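Local coordinates for ribosome-inactivating protein (Lychnis chalcedonica, PDB 2G5X), which is lychnin, a plant member of the ribosome-inactivating protein family, built as a single chain from a mixed beta-sheet and many helices, at residues Lys30-Pro35 with Glu208-Ser213; Ser204-Gln209 with Met226-Leu231. One frame throughout, in Å; residues are numbered along the deposited sequence. Where two conformers were deposited one is given.

Overall arrangement
Both interactions use helix 203-210, share Glu208 and Gln209, and lie on the same side of the chain's centre, with their own centres about 7 Å apart. Along the chain the order is 30-35, from the loop between helix 10-25 and strand 45-51, then the helix, then 226-231 near the C-terminus. Interaction 1 is at the surface, where the disulfide Cys32-Cys214 is formed; interaction 2 is buried. They meet directly: Leu231 N lies 2.8 Å from Pro35 O, probably as a hydrogen bond, and Ile34 CD1 packs on Leu228 O. The helix thus contacts an early loop and the C-terminal segment, which are themselves joined.

Interaction 1. Residues Lys30-Pro35 with Glu208-Ser213; sequences KVCNIP and EQYHKS
The sulfur of Cys32, already committed to a disulfide with Cys214, also sits at the edge of the Tyr210 ring, while Ile34 comes over a face of the same ring. Cys32 SG is 4.0 Å from Tyr210 CD1, a sulfur-aromatic contact; the line from the ring centroid to SG runs 86° off the ring normal, so the sulfur lies near the ring plane. Ile34 CD1 lies 3.9 Å above the plane of the Tyr210 ring, offset toward the rim; this CH-pi contact is 22° off the normal, and the two side chains cross at about a right angle. A type I' beta turn from Val31 to Ile34 brings the three residues together, closed by Ile34 N to Val31 O, with Val31 N returning a bond to Ile34 O and with Cys32 and Asn33 in its positive-phi corner positions. Val31 CG1, anti to the backbone N (chi1 176°), comes within 3.6 Å of Tyr210 O, which Cys32 SG also approaches, at 3.7 Å. The second methyl of Val31, CG2, approaches His211 CD2 obliquely at 4.4 Å; this imidazole is tied back through ND1 to Ser207 O, one helical turn earlier.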
ATOM      1  N   LYS A  30     -10.127 -14.372 -13.228  1.00 16.33           N
ATOM      2  CA  LYS A  30     -10.646 -13.809 -11.995  1.00 14.34           C
ATOM      3  C   LYS A  30     -11.624 -14.800 -11.371  1.00 13.67           C
ATOM      4  O   LYS A  30     -12.068 -15.748 -12.026  1.00 12.80           O
ATOM      5  CB  LYS A  30     -11.366 -12.486 -12.274  1.00 14.65           C
ATOM      6  CG  LYS A  30     -10.472 -11.393 -12.837  1.00 14.35           C
ATOM      7  CD  LYS A  30     -11.223 -10.078 -12.958  1.00 16.58           C
ATOM      8  CE  LYS A  30     -10.306  -8.961 -13.426  1.00 15.92           C
ATOM      9  NZ  LYS A  30     -11.039  -7.666 -13.541  1.00 19.79           N
ATOM     10  N   VAL A  31     -11.948 -14.577 -10.104  1.00 11.31           N
ATOM     11  CA  VAL A  31     -12.886 -15.425  -9.371  1.00 11.90           C
ATOM     12  C   VAL A  31     -14.004 -14.512  -8.870  1.00 11.05           C
ATOM     13  O   VAL A  31     -13.746 -13.534  -8.169  1.00 12.38           O
ATOM     14  CB  VAL A  31     -12.185 -16.120  -8.177  1.00 11.16           C
ATOM     15  CG1 VAL A  31     -13.192 -16.921  -7.364  1.00 11.81           C
ATOM     16  CG2 VAL A  31     -11.083 -17.033  -8.695  1.00 12.81           C
ATOM     17  N   CYS A  32     -15.244 -14.829  -9.240  1.00 11.71           N
ATOM     18  CA  CYS A  32     -16.391 -14.008  -8.857  1.00 12.06           C
ATOM     19  C   CYS A  32     -16.144 -12.586  -9.367  1.00 12.13           C
ATOM     20  O   CYS A  32     -16.597 -11.605  -8.772  1.00 11.75           O
ATOM     21  CB  CYS A  32     -16.570 -13.987  -7.333  1.00 12.62           C
ATOM     22  SG  CYS A  32     -16.815 -15.615  -6.548  1.00 13.93           S
ATOM     23  N   ASN A  33     -15.412 -12.500 -10.479  1.00 11.72           N
ATOM     24  CA  ASN A  33     -15.053 -11.238 -11.123  1.00 11.51           C
ATOM     25  C   ASN A  33     -14.162 -10.366 -10.240  1.00 11.62           C
ATOM     26  O   ASN A  33     -14.273  -9.139 -10.239  1.00 11.60           O
ATOM     27  CB  ASN A  33     -16.310 -10.462 -11.538  1.00 14.37           C
ATOM     28  CG  ASN A  33     -16.003  -9.330 -12.502  1.00 15.88           C
ATOM     29  OD1 ASN A  33     -15.133  -9.456 -13.364  1.00 17.58           O
ATOM     30  ND2 ASN A  33     -16.730  -8.225 -12.376  1.00 18.54           N
ATOM     31  N   ILE A  34     -13.281 -11.018  -9.488  1.00 10.70           N
ATOM     32  CA  ILE A  34     -12.343 -10.330  -8.605  1.00 10.29           C
ATOM     33  C   ILE A  34     -10.939 -10.839  -8.942  1.00  8.85           C
ATOM     34  O   ILE A  34     -10.728 -12.046  -9.066  1.00 10.68           O
ATOM     35  CB  ILE A  34     -12.617 -10.654  -7.116  1.00  9.65           C
ATOM     36  CG1 ILE A  34     -14.059 -10.296  -6.747  1.00 10.99           C
ATOM     37  CG2 ILE A  34     -11.632  -9.886  -6.229  1.00 10.89           C
ATOM     38  CD1 ILE A  34     -14.463 -10.787  -5.371  1.00 12.63           C
ATOM     39  N   PRO A  35      -9.963  -9.932  -9.108  1.00  8.87           N
ATOM     40  CA  PRO A  35      -8.607 -10.394  -9.428  1.00  8.80           C
ATOM     41  C   PRO A  35      -7.992 -11.174  -8.264  1.00  8.85           C
ATOM     42  O   PRO A  35      -8.311 -10.924  -7.101  1.00  8.89           O
ATOM     43  CB  PRO A  35      -7.861  -9.096  -9.741  1.00 10.21           C
ATOM     44  CG  PRO A  35      -8.570  -8.083  -8.902  1.00 11.96           C
ATOM     45  CD  PRO A  35     -10.026  -8.461  -9.061  1.00  7.79           C
ATOM     46  N   GLU A 208     -10.362 -17.227   1.227  1.00 10.35           N
ATOM     47  CA  GLU A 208     -10.556 -18.673   1.120  1.00 12.37           C
ATOM     48  C   GLU A 208     -11.986 -19.037   0.746  1.00 11.74           C
ATOM     49  O   GLU A 208     -12.215 -19.903  -0.105  1.00 11.50           O
ATOM     50  CB  GLU A 208     -10.201 -19.364   2.441  1.00 15.99           C
ATOM     51  CG  GLU A 208      -8.726 -19.349   2.788  1.00 23.93           C
ATOM     52  CD  GLU A 208      -8.420 -20.090   4.082  1.00 26.86           C
ATOM     53  OE1 GLU A 208      -7.229 -20.161   4.455  1.00 29.53           O
ATOM     54  OE2 GLU A 208      -9.366 -20.600   4.722  1.00 28.62           O
ATOM     55  N   GLN A 209     -12.945 -18.379   1.385  1.00  9.70           N
ATOM     56  CA  GLN A 209     -14.349 -18.654   1.124  1.00 11.86           C
ATOM     57  C   GLN A 209     -14.788 -18.231  -0.270  1.00 11.41           C
ATOM     58  O   GLN A 209     -15.607 -18.908  -0.893  1.00  9.47           O
ATOM     59  CB  GLN A 209     -15.223 -17.981   2.185  1.00 15.17           C
ATOM     60  CG  GLN A 209     -15.008 -18.555   3.574  1.00 19.77           C
ATOM     61  CD  GLN A 209     -15.088 -20.069   3.584  1.00 23.11           C
ATOM     62  OE1 GLN A 209     -16.098 -20.650   3.188  1.00 26.57           O
ATOM     63  NE2 GLN A 209     -14.018 -20.717   4.034  1.00 25.50           N
ATOM     64  N   TYR A 210     -14.247 -17.118  -0.761  1.00 10.51           N
ATOM     65  CA  TYR A 210     -14.598 -16.645  -2.093  1.00 10.67           C
ATOM     66  C   TYR A 210     -14.228 -17.665  -3.164  1.00 10.13           C
ATOM     67  O   TYR A 210     -14.839 -17.700  -4.231  1.00 10.95           O
ATOM     68  CB  TYR A 210     -13.921 -15.303  -2.389  1.00 10.21           C
ATOM     69  CG  TYR A 210     -14.835 -14.118  -2.175  1.00 12.52           C
ATOM     70  CD1 TYR A 210     -15.902 -13.872  -3.040  1.00 13.84           C
ATOM     71  CD2 TYR A 210     -14.653 -13.255  -1.094  1.00 11.96           C
ATOM     72  CE1 TYR A 210     -16.767 -12.795  -2.833  1.00 15.32           C
ATOM     73  CE2 TYR A 210     -15.510 -12.180  -0.878  1.00 15.28           C
ATOM     74  CZ  TYR A 210     -16.564 -11.956  -1.751  1.00 15.44           C
ATOM     75  OH  TYR A 210     -17.415 -10.897  -1.537  1.00 17.59           O
ATOM     76  N   HIS A 211     -13.229 -18.496  -2.889  1.00  9.48           N
ATOM     77  CA  HIS A 211     -12.842 -19.511  -3.858  1.00 10.99           C
ATOM     78  C   HIS A 211     -13.868 -20.647  -3.881  1.00 11.59           C
ATOM     79  O   HIS A 211     -13.896 -21.450  -4.816  1.00 13.52           O
ATOM     80  CB  HIS A 211     -11.451 -20.074  -3.538  1.00  9.86           C
ATOM     81  CG  HIS A 211     -10.320 -19.224  -4.036  1.00  9.29           C
ATOM     82  ND1 HIS A 211      -9.741 -18.228  -3.280  1.00 10.97           N
ATOM     83  CD2 HIS A 211      -9.653 -19.236  -5.215  1.00  8.28           C
ATOM     84  CE1 HIS A 211      -8.762 -17.666  -3.969  1.00  8.19           C
ATOM     85  NE2 HIS A 211      -8.688 -18.260  -5.148  1.00 12.96           N
ATOM     86  N   LYS A 212     -14.721 -20.703  -2.859  1.00 11.92           N
ATOM     87  CA  LYS A 212     -15.738 -21.751  -2.770  1.00 13.01           C
ATOM     88  C   LYS A 212     -17.159 -21.274  -3.070  1.00 13.42           C
ATOM     89  O   LYS A 212     -18.049 -22.087  -3.339  1.00 13.81           O
ATOM     90  CB  LYS A 212     -15.713 -22.396  -1.382  1.00 14.65           C
ATOM     91  CG  LYS A 212     -14.373 -23.007  -0.997  1.00 18.62           C
ATOM     92  CD  LYS A 212     -14.475 -23.810   0.293  1.00 22.87           C
ATOM     93  CE  LYS A 212     -14.949 -22.954   1.459  1.00 25.31           C
ATOM     94  NZ  LYS A 212     -15.113 -23.749   2.711  1.00 29.63           N
ATOM     95  N   SER A 213     -17.377 -19.964  -3.013  1.00 12.67           N
ATOM     96  CA  SER A 213     -18.699 -19.395  -3.279  1.00 13.12           C
ATOM     97  C   SER A 213     -18.608 -17.887  -3.485  1.00 14.24           C
ATOM     98  O   SER A 213     -17.783 -17.220  -2.863  1.00 14.78           O
ATOM     99  CB  SER A 213     -19.648 -19.693  -2.111  1.00 13.98           C
ATOM    100  OG  SER A 213     -20.912 -19.077  -2.305  1.00 16.66           O
TER

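Interaction 2. Residues Ser204-Gln209 with Met226-Leu231; sequences SKISEQ and MKLGLL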
ATOM      1  N   SER A 204      -7.045 -13.250   4.397  1.00  7.49           N
ATOM      2  CA  SER A 204      -6.855 -14.620   3.926  1.00  7.60           C
ATOM      3  C   SER A 204      -8.064 -15.524   4.174  1.00  6.78           C
ATOM      4  O   SER A 204      -8.475 -16.281   3.289  1.00  7.85           O
ATOM      5  CB  SER A 204      -5.615 -15.237   4.583  1.00  9.27           C
ATOM      6  OG  SER A 204      -5.428 -16.576   4.154  1.00 11.76           O
ATOM      7  N   LYS A 205      -8.638 -15.448   5.370  1.00  8.36           N
ATOM      8  CA  LYS A 205      -9.787 -16.287   5.698  1.00  9.58           C
ATOM      9  C   LYS A 205     -11.013 -15.982   4.844  1.00  9.69           C
ATOM     10  O   LYS A 205     -11.761 -16.889   4.478  1.00 10.98           O
ATOM     11  CB  LYS A 205     -10.125 -16.168   7.186  1.00 11.50           C
ATOM     12  CG  LYS A 205      -9.084 -16.833   8.082  1.00 14.53           C
ATOM     13  CD  LYS A 205      -9.444 -16.733   9.550  1.00 19.49           C
ATOM     14  CE  LYS A 205      -8.395 -17.422  10.413  1.00 21.63           C
ATOM     15  NZ  LYS A 205      -8.282 -18.872  10.089  1.00 24.40           N
ATOM     16  N   ILE A 206     -11.215 -14.709   4.523  1.00  6.72           N
ATOM     17  CA  ILE A 206     -12.346 -14.310   3.695  1.00  7.87           C
ATOM     18  C   ILE A 206     -12.065 -14.742   2.260  1.00  7.99           C
ATOM     19  O   ILE A 206     -12.946 -15.264   1.573  1.00  8.73           O
ATOM     20  CB  ILE A 206     -12.558 -12.782   3.750  1.00  7.67           C
ATOM     21  CG1 ILE A 206     -12.968 -12.377   5.168  1.00  6.79           C
ATOM     22  CG2 ILE A 206     -13.624 -12.359   2.736  1.00  9.27           C
ATOM     23  CD1 ILE A 206     -12.928 -10.876   5.424  1.00  8.00           C
ATOM     24  N   SER A 207     -10.830 -14.533   1.815  1.00  7.76           N
ATOM     25  CA  SER A 207     -10.441 -14.919   0.462  1.00  7.51           C
ATOM     26  C   SER A 207     -10.698 -16.406   0.235  1.00  8.66           C
ATOM     27  O   SER A 207     -11.189 -16.801  -0.818  1.00  7.93           O
ATOM     28  CB  SER A 207      -8.958 -14.625   0.219  0.50  7.86           C
ATOM     29  OG  SER A 207      -8.610 -14.798  -1.144  0.50  8.89           O
ATOM     30  N   GLU A 208     -10.362 -17.227   1.227  1.00 10.35           N
ATOM     31  CA  GLU A 208     -10.556 -18.673   1.120  1.00 12.37           C
ATOM     32  C   GLU A 208     -11.986 -19.037   0.746  1.00 11.74           C
ATOM     33  O   GLU A 208     -12.215 -19.903  -0.105  1.00 11.50           O
ATOM     34  CB  GLU A 208     -10.201 -19.364   2.441  1.00 15.99           C
ATOM     35  CG  GLU A 208      -8.726 -19.349   2.788  1.00 23.93           C
ATOM     36  CD  GLU A 208      -8.420 -20.090   4.082  1.00 26.86           C
ATOM     37  OE1 GLU A 208      -7.229 -20.161   4.455  1.00 29.53           O
ATOM     38  OE2 GLU A 208      -9.366 -20.600   4.722  1.00 28.62           O
ATOM     39  N   GLN A 209     -12.945 -18.379   1.385  1.00  9.70           N
ATOM     40  CA  GLN A 209     -14.349 -18.654   1.124  1.00 11.86           C
ATOM     41  C   GLN A 209     -14.788 -18.231  -0.270  1.00 11.41           C
ATOM     42  O   GLN A 209     -15.607 -18.908  -0.893  1.00  9.47           O
ATOM     43  CB  GLN A 209     -15.223 -17.981   2.185  1.00 15.17           C
ATOM     44  CG  GLN A 209     -15.008 -18.555   3.574  1.00 19.77           C
ATOM     45  CD  GLN A 209     -15.088 -20.069   3.584  1.00 23.11           C
ATOM     46  OE1 GLN A 209     -16.098 -20.650   3.188  1.00 26.57           O
ATOM     47  NE2 GLN A 209     -14.018 -20.717   4.034  1.00 25.50           N
ATOM     48  N   MET A 226     -17.091  -8.026   3.916  1.00  8.90           N
ATOM     49  CA  MET A 226     -16.337  -9.081   3.245  1.00 10.23           C
ATOM     50  C   MET A 226     -16.194  -8.930   1.732  1.00 10.09           C
ATOM     51  O   MET A 226     -15.536  -9.749   1.092  1.00 11.04           O
ATOM     52  CB  MET A 226     -16.956 -10.449   3.556  1.00 10.79           C
ATOM     53  CG  MET A 226     -16.885 -10.843   5.025  1.00 11.21           C
ATOM     54  SD  MET A 226     -17.356 -12.567   5.308  1.00 17.43           S
ATOM     55  CE  MET A 226     -19.138 -12.440   5.221  1.00 16.39           C
ATOM     56  N   LYS A 227     -16.799  -7.894   1.158  1.00  9.46           N
ATOM     57  CA  LYS A 227     -16.718  -7.672  -0.284  1.00  9.25           C
ATOM     58  C   LYS A 227     -15.279  -7.322  -0.673  1.00  9.59           C
ATOM     59  O   LYS A 227     -14.846  -6.174  -0.542  1.00  8.50           O
ATOM     60  CB  LYS A 227     -17.656  -6.532  -0.695  1.00 13.04           C
ATOM     61  CG  LYS A 227     -18.253  -6.672  -2.089  1.00 18.44           C
ATOM     62  CD  LYS A 227     -19.564  -7.449  -2.047  1.00 24.25           C
ATOM     63  CE  LYS A 227     -20.033  -7.830  -3.444  1.00 26.36           C
ATOM     64  NZ  LYS A 227     -21.321  -8.579  -3.417  1.00 29.88           N
ATOM     65  N   LEU A 228     -14.537  -8.308  -1.164  1.00  8.69           N
ATOM     66  CA  LEU A 228     -13.141  -8.080  -1.529  1.00  7.24           C
ATOM     67  C   LEU A 228     -12.916  -7.493  -2.918  1.00  7.11           C
ATOM     68  O   LEU A 228     -13.678  -7.753  -3.850  1.00  7.69           O
ATOM     69  CB  LEU A 228     -12.353  -9.384  -1.394  1.00  7.01           C
ATOM     70  CG  LEU A 228     -12.418 -10.035  -0.012  1.00  6.46           C
ATOM     71  CD1 LEU A 228     -11.558 -11.284   0.001  1.00  8.13           C
ATOM     72  CD2 LEU A 228     -11.947  -9.053   1.054  1.00  8.28           C
ATOM     73  N   GLY A 229     -11.866  -6.681  -3.033  1.00  7.06           N
ATOM     74  CA  GLY A 229     -11.505  -6.075  -4.302  1.00  6.17           C
ATOM     75  C   GLY A 229     -10.321  -6.807  -4.913  1.00  7.44           C
ATOM     76  O   GLY A 229      -9.991  -6.615  -6.083  1.00  7.31           O
ATOM     77  N   LEU A 230      -9.677  -7.646  -4.107  1.00  7.41           N
ATOM     78  CA  LEU A 230      -8.527  -8.436  -4.540  1.00  6.73           C
ATOM     79  C   LEU A 230      -8.503  -9.696  -3.685  1.00  7.42           C
ATOM     80  O   LEU A 230      -8.617  -9.620  -2.461  1.00  7.69           O
ATOM     81  CB  LEU A 230      -7.220  -7.650  -4.333  1.00  7.85           C
ATOM     82  CG  LEU A 230      -5.904  -8.383  -4.634  1.00  6.64           C
ATOM     83  CD1 LEU A 230      -5.794  -8.653  -6.131  1.00  8.96           C
ATOM     84  CD2 LEU A 230      -4.715  -7.543  -4.168  1.00  7.37           C
ATOM     85  N   LEU A 231      -8.370 -10.855  -4.320  1.00  7.29           N
ATOM     86  CA  LEU A 231      -8.330 -12.105  -3.573  1.00  7.71           C
ATOM     87  C   LEU A 231      -6.910 -12.618  -3.457  1.00  8.16           C
ATOM     88  O   LEU A 231      -6.076 -12.374  -4.325  1.00  7.55           O
ATOM     89  CB  LEU A 231      -9.173 -13.192  -4.256  1.00  8.02           C
ATOM     90  CG  LEU A 231     -10.671 -12.977  -4.476  1.00  8.20           C
ATOM     91  CD1 LEU A 231     -11.281 -14.270  -4.999  1.00 11.20           C
ATOM     92  CD2 LEU A 231     -11.344 -12.578  -3.176  1.00 11.67           C
TER
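No ring takes part between Ile206 and Ser207 on one side and Met226, Leu228 and Leu231 on the other; the aromatic groups lie around them, where Leu228 also touches Trp203, Tyr210 and Phe174. Ile206 CG2 is the hub. Placed anti to the backbone N, it comes within 3.6 Å of Leu228 CD1, and it also lies 3.6 Å from the carbonyl oxygen Met226 O. The other branch of Ile206 ends in CD1, which touches Met226 CG at 4.0 Å; beyond it the methionine chain bends at chi3 (-78°) and leads away from the helix. Leu228 CD1 continues past the isoleucine to the helix backbone, 3.8 Å from Ser207 N, so one methyl covers two successive residues. Ser207 was deposited in two conformers; in one of them OG is 3.5 Å from Leu231 CB and is hydrogen-bonded to Leu232 N, a polar tie beside the aliphatic packing. Trp203 NE1, from the start of helix 203-210, binds Leu230 O. Gly229 and Lys227 make backbone hydrogen bonds with Arg173 and Lys175, respectively, where helix 154-173 gives way to helix 175-184, and Leu231 pairs with Pro35 and Thr37 in the loop leading to strand 45-51.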